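Local coordinates for protein CG14216 (Drosophila melanogaster, PDB 3P9Y) that dephosphorylates phosphoserine in the heptad repeats of the RNA polymerase II C-terminal domain, next to a cis-proline, and probably acts in RNA processing and termination, at residues 38-44 with 101-107; 56-60 with 71-75; 136-142 with 192-198. The protein carries 2 engineered substitutions. All coordinates share one frame. Residue numbers count along the deposited sequence, not the author numbering.

Interactions 1 and 3 show how two edges of one sheet can be finished differently. Both reach the five-stranded sheet of this LMW PTP-like protein: in interaction 1 a loop covers outer strand 36-41 through one backbone bridge and side-chain bonds, whereas in interaction 3 a full antiparallel strand closes the other edge by regular backbone pairing. They meet in packing between E107 O and Y198 OH, 4.2 Å apart. Interaction 2 stands apart, its centre about 22 Å from that of the chain and about 35 Å from that of interaction 3; there only side chains join strand 57-59 to a helix. All three are partly buried, and interaction 1 lies closest to the chain centre.

Interaction 1: residues 38-44 with 101-107; sequences RSYGTGE and RFQDTKE
The outer strand of the phosphatase sheet, 36-41, is covered here by a loop that lies along it, with a single beta bridge at its end. Residues 38-41 are extended; 102-104 form a 3-10 turn, with D104 N bonded to R101 O and T105 N to F102 O, both at 3.2 Å. G41 bridges R101, their CA atoms 5.0 Å apart, through the residues on both sides of R101: F102 N donates to G41 O at 2.9 Å and 167°, and the G41 backbone also bonds to E100. R101 CA makes a CA-H...O contact of 3.4 Å to the same G41 O. Two side chains then follow the strand's exit. Q103 NE2 donates to T42 O at 3.0 Å, and R101 NH1 to G43 O at 3.1 Å, while R101 NE holds D104 OD2 in a weak salt-bridged hydrogen bond of 3.3 Å. In the LMW PTP-like fold this strand runs parallel to 11-16, to which R38 and Y40 are hydrogen-bonded through their backbones, so the loop lies along its other edge. The apolar centre is Y40 (chi1 m), whose CB lies 3.6 Å from F102 CB. The edge of F102 (chi1 t) is turned toward the Y40 face in an offset edge-to-face pair, centroids 6.0 Å apart and planes at 69°. T105 CG2 covers a face of the Y40 ring, and T105 OG1 donates to Y40 OH at 3.2 Å; T105 OG1 also accepts from E107 N at 3.3 Å, forming an ST turn. R38 NH2 and E107 OE1 form a long salt bridge of 4.0 Å, the oxygen over the guanidinium face and no N-H directed at it.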
loop_
_atom_site.group_PDB
_atom_site.type_symbol
_atom_site.label_atom_id
_atom_site.label_comp_id
_atom_site.label_asym_id
_atom_site.label_seq_id
_atom_site.Cartn_x
_atom_site.Cartn_y
_atom_site.Cartn_z
ATOM N N ARG A 38 -0.670 1.728 -7.850
ATOM C CA ARG A 38 0.660 2.204 -7.478
ATOM C C ARG A 38 0.772 2.116 -5.964
ATOM O O ARG A 38 -0.241 2.078 -5.278
ATOM C CB ARG A 38 0.879 3.649 -7.941
ATOM C CG ARG A 38 0.874 3.823 -9.449
ATOM C CD ARG A 38 1.255 5.237 -9.853
ATOM N NE ARG A 38 1.477 5.358 -11.293
ATOM C CZ ARG A 38 0.512 5.528 -12.192
ATOM N NH1 ARG A 38 -0.760 5.596 -11.811
ATOM N NH2 ARG A 38 0.821 5.630 -13.480
ATOM N N SER A 39 1.991 2.070 -5.440
ATOM C CA SER A 39 2.182 1.916 -4.000
ATOM C C SER A 39 3.192 2.911 -3.450
ATOM O O SER A 39 4.100 3.342 -4.158
ATOM C CB SER A 39 2.637 0.493 -3.666
ATOM O OG SER A 39 3.835 0.166 -4.347
ATOM N N TYR A 40 3.030 3.254 -2.175
ATOM C CA TYR A 40 3.898 4.220 -1.513
ATOM C C TYR A 40 4.011 3.930 -0.016
ATOM O O TYR A 40 3.233 3.154 0.537
ATOM C CB TYR A 40 3.348 5.635 -1.710
ATOM C CG TYR A 40 3.091 5.991 -3.150
ATOM C CD1 TYR A 40 4.098 6.525 -3.942
ATOM C CD2 TYR A 40 1.847 5.784 -3.724
ATOM C CE1 TYR A 40 3.871 6.844 -5.266
ATOM C CE2 TYR A 40 1.608 6.101 -5.044
ATOM C CZ TYR A 40 2.624 6.631 -5.812
ATOM O OH TYR A 40 2.393 6.948 -7.130
ATOM N N GLY A 41 4.990 4.559 0.628
ATOM C CA GLY A 41 5.114 4.542 2.073
ATOM C C GLY A 41 5.014 5.977 2.557
ATOM O O GLY A 41 5.142 6.895 1.759
ATOM N N THR A 42 4.787 6.180 3.850
ATOM C CA THR A 42 4.621 7.527 4.390
ATOM C C THR A 42 5.736 7.909 5.364
ATOM O O THR A 42 5.856 9.069 5.751
ATOM C CB THR A 42 3.267 7.683 5.110
ATOM O OG1 THR A 42 3.111 6.635 6.075
ATOM C CG2 THR A 42 2.120 7.631 4.118
ATOM N N GLY A 43 6.546 6.935 5.763
ATOM C CA GLY A 43 7.647 7.191 6.673
ATOM C C GLY A 43 8.664 8.164 6.102
ATOM O O GLY A 43 8.671 8.453 4.907
ATOM N N GLU A 44 9.529 8.680 6.966
ATOM C CA GLU A 44 10.607 9.551 6.526
ATOM C C GLU A 44 11.658 8.716 5.806
ATOM O O GLU A 44 12.313 9.188 4.881
ATOM C CB GLU A 44 11.227 10.279 7.722
ATOM C CG GLU A 44 10.306 11.314 8.350
ATOM C CD GLU A 44 10.897 11.951 9.597
ATOM O OE1 GLU A 44 11.836 11.367 10.186
ATOM O OE2 GLU A 44 10.417 13.037 9.990
ATOM N N ARG A 101 7.876 7.539 -1.732
ATOM C CA ARG A 101 7.194 8.205 -0.630
ATOM C C ARG A 101 5.941 8.886 -1.174
ATOM O O ARG A 101 5.994 9.571 -2.195
ATOM C CB ARG A 101 8.124 9.229 0.039
ATOM C CG ARG A 101 7.947 9.331 1.556
ATOM C CD ARG A 101 8.962 10.273 2.209
ATOM N NE ARG A 101 8.434 11.627 2.375
ATOM C CZ ARG A 101 8.021 12.151 3.530
ATOM N NH1 ARG A 101 8.075 11.453 4.656
ATOM N NH2 ARG A 101 7.555 13.389 3.562
ATOM N N PHE A 102 4.815 8.690 -0.497
ATOM C CA PHE A 102 3.546 9.219 -0.974
ATOM C C PHE A 102 3.564 10.740 -1.016
ATOM O O PHE A 102 3.014 11.347 -1.933
ATOM C CB PHE A 102 2.387 8.756 -0.086
ATOM C CG PHE A 102 1.066 9.372 -0.459
ATOM C CD1 PHE A 102 0.391 8.961 -1.596
ATOM C CD2 PHE A 102 0.508 10.374 0.318
ATOM C CE1 PHE A 102 -0.818 9.536 -1.951
ATOM C CE2 PHE A 102 -0.704 10.952 -0.030
ATOM C CZ PHE A 102 -1.366 10.532 -1.165
ATOM N N GLN A 103 4.198 11.350 -0.021
ATOM C CA GLN A 103 4.177 12.801 0.131
ATOM C C GLN A 103 4.945 13.494 -0.995
ATOM O O GLN A 103 4.844 14.708 -1.163
ATOM C CB GLN A 103 4.761 13.207 1.488
ATOM C CG GLN A 103 3.931 12.781 2.702
ATOM C CD GLN A 103 4.380 11.453 3.300
ATOM O OE1 GLN A 103 4.775 10.534 2.582
ATOM N NE2 GLN A 103 4.311 11.348 4.622
ATOM N N ASP A 104 5.706 12.721 -1.767
ATOM C CA ASP A 104 6.517 13.284 -2.847
ATOM C C ASP A 104 5.991 12.945 -4.239
ATOM O O ASP A 104 6.576 13.358 -5.239
ATOM C CB ASP A 104 7.967 12.806 -2.721
ATOM C CG ASP A 104 8.633 13.300 -1.452
ATOM O OD1 ASP A 104 8.510 14.505 -1.149
ATOM O OD2 ASP A 104 9.275 12.487 -0.751
ATOM N N THR A 105 4.892 12.204 -4.318
ATOM C CA THR A 105 4.357 11.816 -5.619
ATOM C C THR A 105 3.437 12.886 -6.194
ATOM O O THR A 105 2.770 13.608 -5.458
ATOM C CB THR A 105 3.583 10.482 -5.556
ATOM O OG1 THR A 105 3.333 10.011 -6.886
ATOM C CG2 THR A 105 2.259 10.652 -4.828
ATOM N N LYS A 106 3.406 12.968 -7.520
ATOM C CA LYS A 106 2.531 13.894 -8.226
ATOM C C LYS A 106 1.371 13.151 -8.890
ATOM O O LYS A 106 0.495 13.765 -9.496
ATOM C CB LYS A 106 3.332 14.665 -9.280
ATOM C CG LYS A 106 4.455 15.517 -8.696
ATOM C CD LYS A 106 3.899 16.673 -7.869
ATOM C CE LYS A 106 4.580 16.775 -6.509
ATOM N NZ LYS A 106 6.038 17.083 -6.613
ATOM N N GLU A 107 1.366 11.827 -8.773
ATOM C CA GLU A 107 0.276 11.026 -9.318
ATOM C C GLU A 107 -1.012 11.310 -8.553
ATOM O O GLU A 107 -0.979 11.640 -7.367
ATOM C CB GLU A 107 0.607 9.532 -9.227
ATOM C CG GLU A 107 1.910 9.133 -9.901
ATOM C CD GLU A 107 1.859 9.275 -11.412
ATOM O OE1 GLU A 107 0.746 9.329 -11.977
ATOM O OE2 GLU A 107 2.939 9.327 -12.038
#

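Interaction 2: residues 56-60 with 71-75; sequences PNVYE and DLESK
This is a small contact made by side chains between a short strand and a helix, far out from the centre of the molecule, burying 179 Å² in all. Strand 57-59 and helical residues 71-75 run roughly antiparallel, their axes at 152° and 11.6 Å apart, too far for the backbones to meet; the nearest CA atoms, of N57 and L72, are 8.4 Å apart. Only alternate strand residues can reach across such a gap, and both N57 and Y59 point their CA-to-CB bonds toward the helix. Y59 (chi1 m) extends its ring so that its OH donates to D71 OD2 at 2.7 Å, with the carboxylate oxygen near the ring plane. One helical turn on, K75 NZ binds the same D71 OD2 at 3.2 Å in an i to i+4 salt bridge, so this oxygen serves two donors. The strand belongs to a two-stranded antiparallel sheet with 46-48, separate from the main LMW PTP-like sheet, and helix 65-82 lies against it; P56, the residue before N57, packs on the bound phosphopeptide. L72 (chi1 m, chi2 t) packs beside the polar pair, its CD2 3.3 Å from Y59 OH and 3.5 Å from N57 CG, and the same side chain touches L48, L85 and L89. N57 OD1 comes within 3.6 Å of K75 CE, whereas N57 ND2 is hydrogen-bonded to Y80 OH farther along the helix.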
loop_
_atom_site.group_PDB
_atom_site.type_symbol
_atom_site.label_atom_id
_atom_site.label_comp_id
_atom_site.label_asym_id
_atom_site.label_seq_id
_atom_site.Cartn_x
_atom_site.Cartn_y
_atom_site.Cartn_z
ATOM N N PRO A 56 17.761 -1.492 13.381
ATOM C CA PRO A 56 17.060 -1.645 12.103
ATOM C C PRO A 56 17.963 -1.315 10.924
ATOM O O PRO A 56 18.910 -0.543 11.075
ATOM C CB PRO A 56 15.933 -0.600 12.185
ATOM C CG PRO A 56 16.027 0.023 13.556
ATOM C CD PRO A 56 17.404 -0.231 14.049
ATOM N N ASN A 57 17.674 -1.897 9.765
ATOM C CA ASN A 57 18.324 -1.494 8.528
ATOM C C ASN A 57 17.528 -0.367 7.879
ATOM O O ASN A 57 16.419 -0.583 7.397
ATOM C CB ASN A 57 18.437 -2.681 7.578
ATOM C CG ASN A 57 19.154 -3.858 8.206
ATOM O OD1 ASN A 57 20.376 -3.847 8.361
ATOM N ND2 ASN A 57 18.396 -4.881 8.573
ATOM N N VAL A 58 18.102 0.833 7.866
ATOM C CA VAL A 58 17.387 2.025 7.427
ATOM C C VAL A 58 17.992 2.587 6.148
ATOM O O VAL A 58 19.210 2.719 6.031
ATOM C CB VAL A 58 17.422 3.119 8.520
ATOM C CG1 VAL A 58 16.633 4.342 8.087
ATOM C CG2 VAL A 58 16.886 2.572 9.835
ATOM N N TYR A 59 17.133 2.920 5.191
ATOM C CA TYR A 59 17.569 3.461 3.911
ATOM C C TYR A 59 16.690 4.637 3.533
ATOM O O TYR A 59 15.615 4.825 4.101
ATOM C CB TYR A 59 17.477 2.393 2.821
ATOM C CG TYR A 59 18.093 1.073 3.211
ATOM C CD1 TYR A 59 19.387 0.749 2.833
ATOM C CD2 TYR A 59 17.380 0.151 3.964
ATOM C CE1 TYR A 59 19.954 -0.455 3.191
ATOM C CE2 TYR A 59 17.935 -1.052 4.327
ATOM C CZ TYR A 59 19.221 -1.353 3.938
ATOM O OH TYR A 59 19.772 -2.557 4.305
ATOM N N GLU A 60 17.148 5.425 2.568
ATOM C CA GLU A 60 16.370 6.546 2.072
ATOM C C GLU A 60 15.412 6.036 1.009
ATOM O O GLU A 60 15.701 5.050 0.336
ATOM C CB GLU A 60 17.290 7.611 1.466
ATOM C CG GLU A 60 18.257 8.250 2.459
ATOM C CD GLU A 60 17.560 9.152 3.463
ATOM O OE1 GLU A 60 16.588 9.841 3.083
ATOM O OE2 GLU A 60 17.992 9.177 4.637
ATOM N N ASP A 71 22.797 -5.361 0.008
ATOM C CA ASP A 71 23.289 -4.886 1.293
ATOM C C ASP A 71 23.088 -5.924 2.395
ATOM O O ASP A 71 24.002 -6.203 3.170
ATOM C CB ASP A 71 22.580 -3.591 1.678
ATOM C CG ASP A 71 23.197 -2.934 2.892
ATOM O OD1 ASP A 71 24.435 -2.778 2.914
ATOM O OD2 ASP A 71 22.446 -2.574 3.821
ATOM N N LEU A 72 21.889 -6.491 2.464
ATOM C CA LEU A 72 21.561 -7.443 3.516
ATOM C C LEU A 72 22.202 -8.797 3.235
ATOM O O LEU A 72 22.499 -9.556 4.156
ATOM C CB LEU A 72 20.045 -7.604 3.642
ATOM C CG LEU A 72 19.248 -6.346 3.998
ATOM C CD1 LEU A 72 17.771 -6.678 4.128
ATOM C CD2 LEU A 72 19.769 -5.710 5.281
ATOM N N GLU A 73 22.406 -9.097 1.959
ATOM C CA GLU A 73 22.980 -10.374 1.560
ATOM C C GLU A 73 24.422 -10.471 2.039
ATOM O O GLU A 73 24.845 -11.497 2.571
ATOM C CB GLU A 73 22.919 -10.527 0.039
ATOM C CG GLU A 73 23.267 -11.918 -0.455
ATOM C CD GLU A 73 23.156 -12.045 -1.962
ATOM O OE1 GLU A 73 23.346 -11.026 -2.664
ATOM O OE2 GLU A 73 22.880 -13.165 -2.443
ATOM N N SER A 74 25.172 -9.388 1.855
ATOM C CA SER A 74 26.569 -9.348 2.266
ATOM C C SER A 74 26.679 -9.260 3.784
ATOM O O SER A 74 27.623 -9.782 4.369
ATOM C CB SER A 74 27.293 -8.171 1.608
ATOM O OG SER A 74 26.726 -6.934 1.999
ATOM N N LYS A 75 25.711 -8.603 4.418
ATOM C CA LYS A 75 25.680 -8.520 5.875
ATOM C C LYS A 75 25.604 -9.916 6.474
ATOM O O LYS A 75 26.438 -10.296 7.292
ATOM C CB LYS A 75 24.482 -7.696 6.352
ATOM C CG LYS A 75 24.739 -6.197 6.441
ATOM C CD LYS A 75 23.538 -5.472 7.035
ATOM C CE LYS A 75 23.883 -4.052 7.461
ATOM N NZ LYS A 75 24.372 -3.218 6.332
#

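Interaction 3: residues 136-142 with 192-198; sequences RPVHVLN and LHSVLFY
Two extended strands, 137-142 and 192-197, pair antiparallel, their axes at 148° and 4.6 Å apart at closest, in a register that sets P137 opposite F197 (CA atoms 4.6 Å apart) and N142 opposite L192. The hydrogen-bonded pairs satisfy both partners: V138 N to L196 O at 2.8 Å and L196 N to V138 O at 2.9 Å; V140 N to S194 O at 2.9 Å and S194 N to V140 O at 3.0 Å; N142 N to L192 O at 2.8 Å and L192 N to N142 O at 3.3 Å. Y198 N to R136 O, 3.1 Å, continues the series. P137 occupies a non-hydrogen-bonded position, so its lack of an N-H costs no bond to strand 192-197. H139 ND1 and H193 NE2 share a hydrogen bond of 3.1 Å, while H139 NE2 binds D173. S194 OG is satisfied by Y120 OH, and Y198 OH by F109 N. V138 CB packs on Y198 CE2 at 3.6 Å. The last strand thus closes, as the one antiparallel member, the otherwise parallel sheet of this LMW PTP-like phosphatase.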
loop_
_atom_site.group_PDB
_atom_site.type_symbol
_atom_site.label_atom_id
_atom_site.label_comp_id
_atom_site.label_asym_id
_atom_site.label_seq_id
_atom_site.Cartn_x
_atom_site.Cartn_y
_atom_site.Cartn_z
ATOM N N ARG A 136 -11.484 17.360 -8.062
ATOM C CA ARG A 136 -11.568 15.932 -8.352
ATOM C C ARG A 136 -11.563 15.149 -7.042
ATOM O O ARG A 136 -10.569 15.155 -6.320
ATOM C CB ARG A 136 -10.391 15.484 -9.221
ATOM C CG ARG A 136 -10.298 13.973 -9.393
ATOM C CD ARG A 136 -8.991 13.559 -10.060
ATOM N NE ARG A 136 -8.864 12.106 -10.164
ATOM C CZ ARG A 136 -7.878 11.484 -10.805
ATOM N NH1 ARG A 136 -6.923 12.187 -11.400
ATOM N NH2 ARG A 136 -7.844 10.156 -10.851
ATOM N N PRO A 137 -12.677 14.475 -6.730
ATOM C CA PRO A 137 -12.749 13.736 -5.467
ATOM C C PRO A 137 -11.831 12.514 -5.461
ATOM O O PRO A 137 -11.671 11.847 -6.486
ATOM C CB PRO A 137 -14.216 13.286 -5.394
ATOM C CG PRO A 137 -14.932 14.013 -6.489
ATOM C CD PRO A 137 -13.907 14.330 -7.525
ATOM N N VAL A 138 -11.227 12.249 -4.310
ATOM C CA VAL A 138 -10.457 11.033 -4.088
ATOM C C VAL A 138 -10.876 10.446 -2.747
ATOM O O VAL A 138 -11.015 11.171 -1.762
ATOM C CB VAL A 138 -8.942 11.306 -4.081
ATOM C CG1 VAL A 138 -8.589 12.365 -3.048
ATOM C CG2 VAL A 138 -8.174 10.017 -3.824
ATOM N N HIS A 139 -11.094 9.136 -2.712
ATOM C CA HIS A 139 -11.528 8.478 -1.487
ATOM C C HIS A 139 -10.363 7.793 -0.789
ATOM O O HIS A 139 -9.756 6.889 -1.342
ATOM C CB HIS A 139 -12.609 7.449 -1.798
ATOM C CG HIS A 139 -13.833 8.035 -2.428
ATOM N ND1 HIS A 139 -14.762 8.762 -1.717
ATOM C CD2 HIS A 139 -14.278 8.001 -3.704
ATOM C CE1 HIS A 139 -15.727 9.155 -2.528
ATOM N NE2 HIS A 139 -15.458 8.703 -3.739
ATOM N N VAL A 140 -10.052 8.228 0.425
ATOM C CA VAL A 140 -9.027 7.572 1.223
ATOM C C VAL A 140 -9.706 6.570 2.156
ATOM O O VAL A 140 -10.634 6.915 2.890
ATOM C CB VAL A 140 -8.186 8.598 2.015
ATOM C CG1 VAL A 140 -7.018 7.921 2.701
ATOM C CG2 VAL A 140 -7.682 9.688 1.077
ATOM N N LEU A 141 -9.252 5.320 2.102
ATOM C CA LEU A 141 -9.850 4.239 2.872
ATOM C C LEU A 141 -8.773 3.520 3.666
ATOM O O LEU A 141 -7.750 3.125 3.107
ATOM C CB LEU A 141 -10.519 3.240 1.929
ATOM C CG LEU A 141 -11.570 3.810 0.978
ATOM C CD1 LEU A 141 -11.914 2.798 -0.108
ATOM C CD2 LEU A 141 -12.817 4.224 1.754
ATOM N N ASN A 142 -8.987 3.350 4.966
ATOM C CA ASN A 142 -8.033 2.617 5.784
ATOM C C ASN A 142 -8.543 1.233 6.105
ATOM O O ASN A 142 -9.658 1.070 6.595
ATOM C CB ASN A 142 -7.731 3.340 7.094
ATOM C CG ASN A 142 -6.648 2.640 7.897
ATOM O OD1 ASN A 142 -5.461 2.730 7.576
ATOM N ND2 ASN A 142 -7.054 1.925 8.936
ATOM N N LEU A 192 -11.841 3.232 7.785
ATOM C CA LEU A 192 -11.837 4.680 7.955
ATOM C C LEU A 192 -11.962 5.294 6.567
ATOM O O LEU A 192 -11.316 4.837 5.625
ATOM C CB LEU A 192 -10.546 5.160 8.631
ATOM C CG LEU A 192 -10.113 4.399 9.888
ATOM C CD1 LEU A 192 -8.809 4.970 10.426
ATOM C CD2 LEU A 192 -11.199 4.440 10.963
ATOM N N HIS A 193 -12.789 6.323 6.436
ATOM C CA HIS A 193 -13.041 6.919 5.132
ATOM C C HIS A 193 -13.027 8.441 5.177
ATOM O O HIS A 193 -13.650 9.053 6.045
ATOM C CB HIS A 193 -14.383 6.447 4.586
ATOM C CG HIS A 193 -14.747 7.070 3.274
ATOM N ND1 HIS A 193 -16.036 7.443 2.954
ATOM C CD2 HIS A 193 -13.988 7.384 2.200
ATOM C CE1 HIS A 193 -16.053 7.955 1.738
ATOM N NE2 HIS A 193 -14.823 7.934 1.259
ATOM N N SER A 194 -12.296 9.038 4.240
ATOM C CA SER A 194 -12.323 10.480 4.040
ATOM C C SER A 194 -12.424 10.761 2.552
ATOM O O SER A 194 -11.866 10.024 1.737
ATOM C CB SER A 194 -11.055 11.131 4.593
ATOM O OG SER A 194 -10.982 10.991 5.998
ATOM N N VAL A 195 -13.147 11.819 2.202
ATOM C CA VAL A 195 -13.162 12.306 0.831
ATOM C C VAL A 195 -12.335 13.579 0.751
ATOM O O VAL A 195 -12.649 14.572 1.405
ATOM C CB VAL A 195 -14.585 12.617 0.346
ATOM C CG1 VAL A 195 -14.567 12.961 -1.132
ATOM C CG2 VAL A 195 -15.511 11.438 0.613
ATOM N N LEU A 196 -11.276 13.544 -0.047
ATOM C CA LEU A 196 -10.444 14.718 -0.264
ATOM C C LEU A 196 -10.521 15.118 -1.729
ATOM O O LEU A 196 -11.197 14.464 -2.519
ATOM C CB LEU A 196 -9.008 14.423 0.153
ATOM C CG LEU A 196 -8.907 14.047 1.631
ATOM C CD1 LEU A 196 -7.628 13.288 1.925
ATOM C CD2 LEU A 196 -9.012 15.294 2.499
ATOM N N PHE A 197 -9.841 16.197 -2.091
ATOM C CA PHE A 197 -9.937 16.724 -3.444
ATOM C C PHE A 197 -8.580 17.179 -3.956
ATOM O O PHE A 197 -7.801 17.781 -3.223
ATOM C CB PHE A 197 -10.925 17.893 -3.491
ATOM C CG PHE A 197 -12.335 17.511 -3.125
ATOM C CD1 PHE A 197 -13.238 17.126 -4.101
ATOM C CD2 PHE A 197 -12.753 17.537 -1.806
ATOM C CE1 PHE A 197 -14.532 16.773 -3.768
ATOM C CE2 PHE A 197 -14.044 17.186 -1.467
ATOM C CZ PHE A 197 -14.936 16.802 -2.450
ATOM N N TYR A 198 -8.304 16.881 -5.220
ATOM C CA TYR A 198 -7.114 17.395 -5.879
ATOM C C TYR A 198 -7.411 18.769 -6.452
ATOM O O TYR A 198 -6.495 19.499 -6.823
ATOM C CB TYR A 198 -6.670 16.465 -7.004
ATOM C CG TYR A 198 -6.131 15.138 -6.532
ATOM C CD1 TYR A 198 -4.857 15.037 -5.995
ATOM C CD2 TYR A 198 -6.891 13.985 -6.637
ATOM C CE1 TYR A 198 -4.356 13.821 -5.568
ATOM C CE2 TYR A 198 -6.398 12.764 -6.217
ATOM C CZ TYR A 198 -5.132 12.689 -5.682
ATOM O OH TYR A 198 -4.642 11.473 -5.264
ATOM O OXT TYR A 198 -8.573 19.163 -6.568
#